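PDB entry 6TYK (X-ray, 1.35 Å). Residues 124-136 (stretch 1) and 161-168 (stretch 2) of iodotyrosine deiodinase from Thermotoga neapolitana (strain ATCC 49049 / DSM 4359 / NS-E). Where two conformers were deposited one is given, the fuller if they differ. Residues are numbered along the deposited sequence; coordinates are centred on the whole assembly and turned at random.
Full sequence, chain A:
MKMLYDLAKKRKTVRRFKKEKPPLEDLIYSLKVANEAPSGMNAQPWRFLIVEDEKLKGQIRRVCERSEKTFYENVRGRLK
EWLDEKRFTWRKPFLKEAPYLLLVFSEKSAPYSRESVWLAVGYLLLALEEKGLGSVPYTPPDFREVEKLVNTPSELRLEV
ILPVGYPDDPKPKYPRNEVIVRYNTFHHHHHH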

# COMPACT_ATOMS: atom_id res chain seq x y z
N LEU A 124 7.90 -0.77 -2.67
CA LEU A 124 8.85 0.14 -3.30
C LEU A 124 9.71 0.86 -2.27
O LEU A 124 10.94 0.94 -2.41
N LEU A 125 9.08 1.37 -1.23
CA LEU A 125 9.82 2.11 -0.21
C LEU A 125 10.82 1.23 0.53
O LEU A 125 11.92 1.68 0.86
N LEU A 126 10.43 -0.01 0.82
CA LEU A 126 11.37 -0.94 1.45
C LEU A 126 12.55 -1.24 0.53
O LEU A 126 13.69 -1.33 0.98
N ALA A 127 12.28 -1.38 -0.77
CA ALA A 127 13.34 -1.65 -1.73
C ALA A 127 14.32 -0.48 -1.83
O ALA A 127 15.53 -0.68 -1.91
N LEU A 128 13.79 0.74 -1.82
CA LEU A 128 14.66 1.90 -1.86
C LEU A 128 15.56 1.90 -0.63
O LEU A 128 16.75 2.18 -0.72
N GLU A 129 14.99 1.58 0.53
CA GLU A 129 15.77 1.53 1.75
C GLU A 129 16.90 0.50 1.62
O GLU A 129 18.02 0.76 2.02
N GLU A 130 16.59 -0.65 1.04
CA GLU A 130 17.60 -1.69 0.87
C GLU A 130 18.77 -1.19 0.02
O GLU A 130 19.91 -1.59 0.22
N LYS A 131 18.47 -0.31 -0.93
CA LYS A 131 19.49 0.24 -1.83
C LYS A 131 20.17 1.50 -1.29
O LYS A 131 21.01 2.10 -1.97
N GLY A 132 19.81 1.91 -0.08
CA GLY A 132 20.41 3.09 0.52
C GLY A 132 19.89 4.38 -0.10
O GLY A 132 20.54 5.42 -0.02
N LEU A 133 18.73 4.32 -0.73
CA LEU A 133 18.11 5.51 -1.28
C LEU A 133 17.02 5.96 -0.34
O LEU A 133 16.50 5.17 0.45
N GLY A 134 16.69 7.25 -0.41
CA GLY A 134 15.67 7.83 0.43
C GLY A 134 14.52 8.30 -0.42
O GLY A 134 14.65 8.46 -1.64
N SER A 135 13.38 8.52 0.22
CA SER A 135 12.24 9.09 -0.47
C SER A 135 11.21 9.62 0.51
O SER A 135 11.36 9.51 1.73
N VAL A 136 10.20 10.27 -0.05
CA VAL A 136 9.08 10.79 0.71
C VAL A 136 7.87 10.67 -0.22
O VAL A 136 7.95 11.04 -1.39
N ILE A 161 4.09 11.57 -5.79
CA ILE A 161 5.39 11.96 -6.32
C ILE A 161 6.40 11.48 -5.31
O ILE A 161 6.36 11.88 -4.15
N LEU A 162 7.31 10.61 -5.74
CA LEU A 162 8.35 10.11 -4.85
C LEU A 162 9.71 10.65 -5.26
O LEU A 162 10.35 10.10 -6.16
N PRO A 163 10.16 11.72 -4.62
CA PRO A 163 11.54 12.14 -4.84
C PRO A 163 12.46 11.03 -4.36
O PRO A 163 12.22 10.48 -3.28
N VAL A 164 13.45 10.67 -5.17
CA VAL A 164 14.37 9.60 -4.82
C VAL A 164 15.80 10.06 -5.04
O VAL A 164 16.12 10.68 -6.05
N GLY A 165 16.66 9.75 -4.08
CA GLY A 165 18.07 10.05 -4.21
C GLY A 165 18.79 9.59 -2.96
O GLY A 165 18.21 8.92 -2.11
N TYR A 166 20.06 9.94 -2.86
CA TYR A 166 20.83 9.62 -1.68
C TYR A 166 20.45 10.59 -0.57
O TYR A 166 20.34 11.79 -0.81
N PRO A 167 20.24 10.07 0.64
CA PRO A 167 19.86 10.94 1.75
C PRO A 167 21.00 11.87 2.12
O PRO A 167 22.18 11.49 2.04
N ASP A 168 20.64 13.08 2.53
CA ASP A 168 21.63 14.04 2.99
C ASP A 168 21.35 14.40 4.44
O ASP A 168 20.81 15.48 4.73

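A helix runs almost parallel to a strand, 15° between their directions and their axes 10.5 Å apart at closest, and leucines fill the gap. Leu124 (t, t) and Leu128 (m, t) point their CA-to-CB bonds toward the strand. Leu125 (m, t) leaves sideways, yet its end comes nearer, and Leu162 (m, t) answers in the same manner from the strand. Leu162 CD1 lies 4.3 Å from Leu124 CD1, while Leu162 CD2 lies 4.0 Å from Leu125 CD2. Val164, with chi1 t, sets CG2 3.9 Å from Leu128 CD1; Val164 CG1 lies 3.9 Å from both Leu128 CD2 and Leu133 CD1.

Leu133 (m, t) follows Gly132, whose positive phi closes the helix in a Schellman motif; Leu133 CD2 reaches Tyr166 CE1 at 3.7 Å. Tyr166 starts away from the first stretch, but chi1 m brings its ring back.

Gly134 N donates to Gly165 O at 2.8 Å, nearly straight. A CB on Gly134 would fall about 3.3 Å from Pro167 CG, a tight approach; without one, Pro167 CG comes no closer than 4.0 Å, to Gly134 N. Ser135, chi1 t, spends its hydroxyl on the backbone: OG donates to Pro163 O at 2.6 Å, satisfying a polar group in buried surroundings. Val136 (p) sets CG1 3.6 Å from Pro163 CD.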

# COMPACT_ATOMS: atom_id res chain seq x y z
CB LEU A 124 8.09 1.14 -4.17
CG LEU A 124 8.81 1.82 -5.32
CD1 LEU A 124 7.78 2.42 -6.28
CD2 LEU A 124 9.75 2.89 -4.80
CB LEU A 125 8.87 2.76 0.80
CG LEU A 125 7.90 3.78 0.22
CD1 LEU A 125 7.09 4.41 1.35
CD2 LEU A 125 8.63 4.85 -0.57
CB LEU A 126 10.65 -2.22 1.87
CG LEU A 126 9.68 -2.01 3.03
CD1 LEU A 126 8.78 -3.22 3.22
CD2 LEU A 126 10.44 -1.69 4.30
CB ALA A 127 12.76 -1.99 -3.11
CB LEU A 128 13.84 3.19 -1.92
CG LEU A 128 13.12 3.45 -3.24
CD1 LEU A 128 12.29 4.71 -3.10
CD2 LEU A 128 14.10 3.60 -4.40
CB GLU A 129 14.90 1.24 2.97
CG GLU A 129 15.68 1.09 4.26
CD GLU A 129 16.14 2.43 4.84
OE1 GLU A 129 15.67 3.48 4.35
OE2 GLU A 129 16.95 2.43 5.78
CB GLU A 130 16.99 -2.95 0.24
CG GLU A 130 17.98 -4.10 0.12
CD GLU A 130 17.41 -5.31 -0.60
OE1 GLU A 130 16.45 -5.14 -1.37
OE2 GLU A 130 17.94 -6.43 -0.40
CB LYS A 131 18.88 0.54 -3.20
CG LYS A 131 18.51 -0.71 -3.99
CD LYS A 131 19.75 -1.57 -4.22
CE LYS A 131 19.46 -2.78 -5.08
NZ LYS A 131 20.62 -3.71 -5.11
CB LEU A 133 17.52 5.24 -2.66
CG LEU A 133 18.56 4.79 -3.68
CD1 LEU A 133 17.90 4.47 -4.99
CD2 LEU A 133 19.62 5.86 -3.85
CB SER A 135 11.60 8.08 -1.43
OG SER A 135 10.64 8.72 -2.28
CB VAL A 136 9.30 12.26 1.13
CG1 VAL A 136 9.69 13.13 -0.07
CG2 VAL A 136 8.06 12.81 1.82
CB ILE A 161 5.49 13.48 -6.46
CG1 ILE A 161 4.46 14.00 -7.47
CG2 ILE A 161 6.92 13.91 -6.83
CD1 ILE A 161 4.28 15.50 -7.41
CB LEU A 162 8.40 8.58 -4.89
CG LEU A 162 7.19 7.83 -4.34
CD1 LEU A 162 7.25 6.38 -4.81
CD2 LEU A 162 7.17 7.87 -2.83
CB PRO A 163 11.69 13.39 -3.97
CG PRO A 163 10.28 13.84 -3.70
CD PRO A 163 9.47 12.59 -3.65
CB VAL A 164 14.12 8.34 -5.65
CG1 VAL A 164 15.16 7.26 -5.32
CG2 VAL A 164 12.71 7.81 -5.40
CB TYR A 166 22.32 9.77 -1.98
CG TYR A 166 22.83 8.76 -2.98
CD1 TYR A 166 22.77 7.41 -2.70
CD2 TYR A 166 23.37 9.16 -4.19
CE1 TYR A 166 23.24 6.47 -3.59
CE2 TYR A 166 23.85 8.22 -5.10
CZ TYR A 166 23.77 6.88 -4.79
OH TYR A 166 24.24 5.94 -5.68
CB PRO A 167 19.60 9.97 2.91
CG PRO A 167 19.37 8.64 2.24
CD PRO A 167 20.29 8.66 1.06
CB ASP A 168 21.60 15.30 2.13
CG ASP A 168 22.58 16.33 2.60
OD1 ASP A 168 23.63 15.91 3.13
OD2 ASP A 168 22.31 17.53 2.48